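Local coordinates for UL18 protein (Human herpesvirus 5, PDB 3D2U), which mimics host class I MHC molecules, binding peptide and engaging the inhibitory receptor LILRB1 to modulate natural killer cell activity, at residues 119-124 with 141-145; 214-220 with 266-270. The protein carries 4 engineered substitutions. The contacts are given in a common frame with arbitrary orientation. Numbering follows the deposited sequence.

Contact 1 (119-124 with 141-145)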
# COMPACT_ATOMS: atom_id res chain seq x y z
N TRP A 119 16.48 -0.61 -12.00
CA TRP A 119 17.19 -1.73 -11.43
C TRP A 119 17.19 -1.57 -9.92
O TRP A 119 17.40 -0.46 -9.41
CB TRP A 119 18.63 -1.83 -11.97
CG TRP A 119 19.09 -3.26 -11.98
CD1 TRP A 119 18.58 -4.28 -12.73
CD2 TRP A 119 20.10 -3.83 -11.16
NE1 TRP A 119 19.19 -5.46 -12.40
CE2 TRP A 119 20.14 -5.22 -11.44
CE3 TRP A 119 20.96 -3.32 -10.20
CZ2 TRP A 119 21.01 -6.09 -10.81
CZ3 TRP A 119 21.82 -4.18 -9.57
CH2 TRP A 119 21.85 -5.56 -9.87
N ASP A 120 16.96 -2.67 -9.22
CA ASP A 120 16.89 -2.66 -7.77
C ASP A 120 16.00 -1.51 -7.29
O ASP A 120 16.33 -0.81 -6.34
CB ASP A 120 18.29 -2.52 -7.17
CG ASP A 120 18.29 -2.68 -5.68
OD1 ASP A 120 17.34 -3.28 -5.13
OD2 ASP A 120 19.26 -2.22 -5.04
N GLY A 121 14.87 -1.32 -7.97
CA GLY A 121 13.93 -0.28 -7.59
C GLY A 121 14.38 1.14 -7.91
O GLY A 121 13.72 2.11 -7.51
N GLU A 122 15.49 1.28 -8.63
CA GLU A 122 16.05 2.58 -8.99
C GLU A 122 15.87 2.84 -10.47
O GLU A 122 16.23 2.01 -11.29
CB GLU A 122 17.55 2.61 -8.69
CG GLU A 122 17.93 2.31 -7.25
CD GLU A 122 17.41 3.35 -6.28
OE1 GLU A 122 17.48 4.56 -6.61
OE2 GLU A 122 16.96 2.98 -5.18
N THR A 123 15.35 4.00 -10.83
CA THR A 123 15.21 4.28 -12.25
C THR A 123 16.59 4.32 -12.89
O THR A 123 17.50 5.00 -12.42
CB THR A 123 14.49 5.61 -12.51
OG1 THR A 123 13.20 5.57 -11.89
CG2 THR A 123 14.31 5.83 -14.01
N LEU A 124 16.72 3.56 -13.97
CA LEU A 124 17.97 3.42 -14.71
C LEU A 124 17.99 4.30 -15.98
O LEU A 124 18.96 5.03 -16.23
CB LEU A 124 18.12 1.94 -15.07
CG LEU A 124 19.28 1.39 -15.89
CD1 LEU A 124 20.59 1.68 -15.18
CD2 LEU A 124 19.09 -0.13 -16.05
N ILE A 141 19.38 11.41 -5.83
CA ILE A 141 18.77 10.63 -4.75
C ILE A 141 19.01 9.13 -4.85
O ILE A 141 18.64 8.38 -3.94
CB ILE A 141 17.24 10.83 -4.71
CG1 ILE A 141 16.63 10.32 -6.03
CG2 ILE A 141 16.90 12.30 -4.51
CD1 ILE A 141 15.11 10.24 -6.02
N SER A 142 19.65 8.69 -5.93
CA SER A 142 19.87 7.26 -6.15
C SER A 142 21.25 6.69 -5.86
O SER A 142 22.27 7.30 -6.20
CB SER A 142 19.50 6.92 -7.60
OG SER A 142 19.67 5.54 -7.86
N TRP A 143 21.29 5.50 -5.25
CA TRP A 143 22.57 4.87 -4.97
C TRP A 143 23.29 4.57 -6.29
O TRP A 143 24.47 4.25 -6.29
CB TRP A 143 22.43 3.58 -4.15
CG TRP A 143 21.82 2.35 -4.82
CD1 TRP A 143 20.58 1.82 -4.57
CD2 TRP A 143 22.46 1.43 -5.74
NE1 TRP A 143 20.41 0.64 -5.25
CE2 TRP A 143 21.54 0.37 -5.97
CE3 TRP A 143 23.70 1.39 -6.37
CZ2 TRP A 143 21.84 -0.72 -6.81
CZ3 TRP A 143 24.00 0.31 -7.21
CH2 TRP A 143 23.07 -0.73 -7.42
N LEU A 144 22.56 4.69 -7.40
CA LEU A 144 23.14 4.44 -8.72
C LEU A 144 24.25 5.42 -9.09
O LEU A 144 24.93 5.24 -10.10
CB LEU A 144 22.05 4.45 -9.81
CG LEU A 144 20.94 3.39 -9.83
CD1 LEU A 144 20.20 3.49 -11.16
CD2 LEU A 144 21.50 1.98 -9.65
N LYS A 145 24.44 6.48 -8.30
CA LYS A 145 25.50 7.43 -8.61
C LYS A 145 26.85 6.72 -8.45
O LYS A 145 27.84 7.09 -9.08
CB LYS A 145 25.41 8.68 -7.71
CG LYS A 145 25.37 8.43 -6.21
CD LYS A 145 25.34 9.75 -5.43
CE LYS A 145 24.38 9.70 -4.25
NZ LYS A 145 22.94 9.66 -4.69
O HOH W 1 18.88 4.84 -3.34
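Glu-122 reaches out of an edge strand and occupies both its carboxylate oxygens on one short loop: OE1 accepts a 2.7 Å hydrogen bond from Ser-142 OG, while a water 3.2 Å from Glu-122 OE2 donates to it and accepts from Trp-143 N at 3.1 Å. The setting is the MHC class I peptide-binding platform, where a type I' turn from Trp-119 to Glu-122 joins strands 110-119 and 122-127 in a tight beta hairpin at one end of the sheet. Asp-120 and Gly-121, at the turn's corners, both have positive phi. Residues 141-145 lead through a 3-10 turn towards helix 148-156, so the contact ties the sheet's edge to the approach to the alpha-2 helical region. Leu-144 packs against the aliphatic part of Glu-122, its CG 3.7 Å from Glu-122 CB, and its CD1 lies 4.4 Å from Leu-124 CD1. The indoles meet at their edges, Trp-119 CZ3 to Trp-143 CH2 at 4.3 Å. Trp-143 NE1 gives a weak, bent bond to Asp-120 OD2 (3.1 Å, 133°); the same carboxylate also accepts from the backbone amides of Arg-91, Ser-92 and Gln-93. Beta-2-microglobulin covers another side, where an aromatic side chain of that chain hydrogen-bonds Thr-123 OG1. Within the loop, Ser-142 probably forms an ST turn, and Lys-145 NZ donates to Ser-142 O at 2.9 Å.

Contact 2 (214-220 with 266-270). Engineered in segment 214-220: Gln-220 (natural residue Asn).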
# COMPACT_ATOMS: atom_id res chain seq x y z
N PHE A 214 -16.75 -3.18 -10.50
CA PHE A 214 -16.93 -2.20 -11.55
C PHE A 214 -15.72 -2.14 -12.44
O PHE A 214 -14.61 -2.47 -12.02
CB PHE A 214 -17.25 -0.81 -10.98
CG PHE A 214 -16.24 -0.28 -9.98
CD1 PHE A 214 -15.30 0.67 -10.35
CD2 PHE A 214 -16.28 -0.70 -8.64
CE1 PHE A 214 -14.41 1.22 -9.39
CE2 PHE A 214 -15.41 -0.17 -7.69
CZ PHE A 214 -14.48 0.80 -8.06
N PHE A 215 -15.97 -1.73 -13.69
CA PHE A 215 -14.97 -1.56 -14.72
C PHE A 215 -15.58 -0.57 -15.73
O PHE A 215 -16.73 -0.73 -16.13
CB PHE A 215 -14.72 -2.90 -15.44
CG PHE A 215 -13.85 -2.77 -16.64
CD1 PHE A 215 -12.49 -2.50 -16.49
CD2 PHE A 215 -14.38 -2.87 -17.92
CE1 PHE A 215 -11.67 -2.32 -17.60
CE2 PHE A 215 -13.57 -2.69 -19.04
CZ PHE A 215 -12.21 -2.42 -18.88
N PRO A 216 -14.85 0.49 -16.12
CA PRO A 216 -13.47 0.85 -15.77
C PRO A 216 -13.32 1.17 -14.29
O PRO A 216 -14.30 1.25 -13.55
CB PRO A 216 -13.21 2.09 -16.64
CG PRO A 216 -14.13 1.90 -17.78
CD PRO A 216 -15.38 1.42 -17.11
N GLY A 217 -12.07 1.37 -13.87
CA GLY A 217 -11.79 1.66 -12.48
C GLY A 217 -12.13 3.02 -11.89
O GLY A 217 -12.22 3.14 -10.67
N GLU A 218 -12.31 4.06 -12.70
CA GLU A 218 -12.63 5.35 -12.09
C GLU A 218 -14.06 5.37 -11.57
O GLU A 218 -14.98 4.90 -12.24
CB GLU A 218 -12.38 6.52 -13.04
CG GLU A 218 -12.76 7.90 -12.43
CD GLU A 218 -12.14 8.20 -11.04
OE1 GLU A 218 -11.99 7.27 -10.20
OE2 GLU A 218 -11.83 9.38 -10.77
N ILE A 219 -14.22 5.93 -10.38
CA ILE A 219 -15.51 5.97 -9.73
C ILE A 219 -15.51 7.07 -8.68
O ILE A 219 -14.46 7.49 -8.22
CB ILE A 219 -15.77 4.59 -9.07
CG1 ILE A 219 -17.21 4.47 -8.58
CG2 ILE A 219 -14.76 4.37 -7.93
CD1 ILE A 219 -17.59 3.02 -8.23
N GLN A 220 -16.70 7.55 -8.32
CA GLN A 220 -16.83 8.58 -7.30
C GLN A 220 -17.88 8.07 -6.32
O GLN A 220 -18.99 7.69 -6.71
CB GLN A 220 -17.24 9.94 -7.92
CG GLN A 220 -17.39 11.07 -6.89
CD GLN A 220 -17.61 12.45 -7.53
OE1 GLN A 220 -18.05 13.39 -6.86
NE2 GLN A 220 -17.29 12.57 -8.82
N ARG A 266 -23.99 8.32 -2.68
CA ARG A 266 -24.11 8.58 -4.12
C ARG A 266 -22.89 7.97 -4.81
O ARG A 266 -21.75 8.26 -4.42
CB ARG A 266 -24.18 10.10 -4.38
CG ARG A 266 -24.29 10.51 -5.86
CD ARG A 266 -24.46 12.04 -6.02
NE ARG A 266 -25.73 12.51 -5.46
CZ ARG A 266 -25.95 13.77 -5.06
NH1 ARG A 266 -25.01 14.70 -5.17
NH2 ARG A 266 -27.13 14.09 -4.55
N VAL A 267 -23.12 7.13 -5.81
CA VAL A 267 -22.01 6.51 -6.53
C VAL A 267 -22.14 6.78 -8.03
O VAL A 267 -23.12 6.39 -8.66
CB VAL A 267 -21.97 4.97 -6.29
CG1 VAL A 267 -20.89 4.33 -7.19
CG2 VAL A 267 -21.67 4.68 -4.83
N THR A 268 -21.14 7.45 -8.58
CA THR A 268 -21.13 7.77 -10.01
C THR A 268 -20.03 6.98 -10.69
O THR A 268 -18.86 7.09 -10.31
CB THR A 268 -20.88 9.29 -10.23
OG1 THR A 268 -21.96 10.03 -9.66
CG2 THR A 268 -20.78 9.62 -11.73
N HIS A 269 -20.41 6.17 -11.66
CA HIS A 269 -19.48 5.36 -12.42
C HIS A 269 -19.84 5.60 -13.89
O HIS A 269 -20.91 5.18 -14.34
CB HIS A 269 -19.64 3.88 -12.05
CG HIS A 269 -18.72 2.97 -12.80
ND1 HIS A 269 -19.17 2.01 -13.68
CD2 HIS A 269 -17.36 2.91 -12.85
CE1 HIS A 269 -18.14 1.40 -14.24
NE2 HIS A 269 -17.03 1.93 -13.76
N GLY A 270 -18.98 6.28 -14.64
CA GLY A 270 -19.30 6.56 -16.03
C GLY A 270 -20.48 7.52 -16.09
O GLY A 270 -20.53 8.47 -15.31
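Phe-214 closes strand 204-214 with its CB over one face of the His-269 imidazole, a CH-pi contact 4.0 Å from the ring centroid; its ring meets the same imidazole offset edge-to-face, planes at 70°. The backbone then bends round the histidine: Phe-215 O lies 3.2 Å from His-269 CE1, and Pro-216, after a cis peptide bond, accepts from His-269 NE2 through its O at 2.8 Å. The other ring nitrogen, His-269 ND1, is hydrogen-bonded to His-190 ND1. This is the loop between the two sheets of an immunoglobulin C1-set domain, the alpha-3 domain of the class I fold, as the chain crosses from 204-214 to 220-226. Glu-218 O lies at the imidazole edge, 3.2 Å from His-269 CD2, and the buried Ile-219 brings its CD1 to 3.7 Å from Val-267 CG1. At Gln-220, an engineered residue, antiparallel pairing with Thr-268 begins: Gln-220 N bonds Thr-268 O at 3.0 Å, and Thr-268 N returns to Gln-220 O at 2.9 Å.

Overall arrangement
The two contacts share no secondary-structure element: their centres are 36 Å apart, on opposite sides of the chain's centre, one in the peptide-binding platform and the other in the immunoglobulin domain. Contact 1 is the more buried, bordered by helix 62-88 and by beta-2-microglobulin; contact 2 is partly buried and touches no other protein chain. Their bonding differs accordingly. Across 119-124 and 141-145 the direct hydrogen bonds run between side chains, with a water bridging to backbone, so a loop is fastened to a sheet edge without extending it. Across 214-220 and 266-270 backbone pairing joins the start of strand 220-226 to the end of strand 262-268, while one histidine side chain secures the incoming loop.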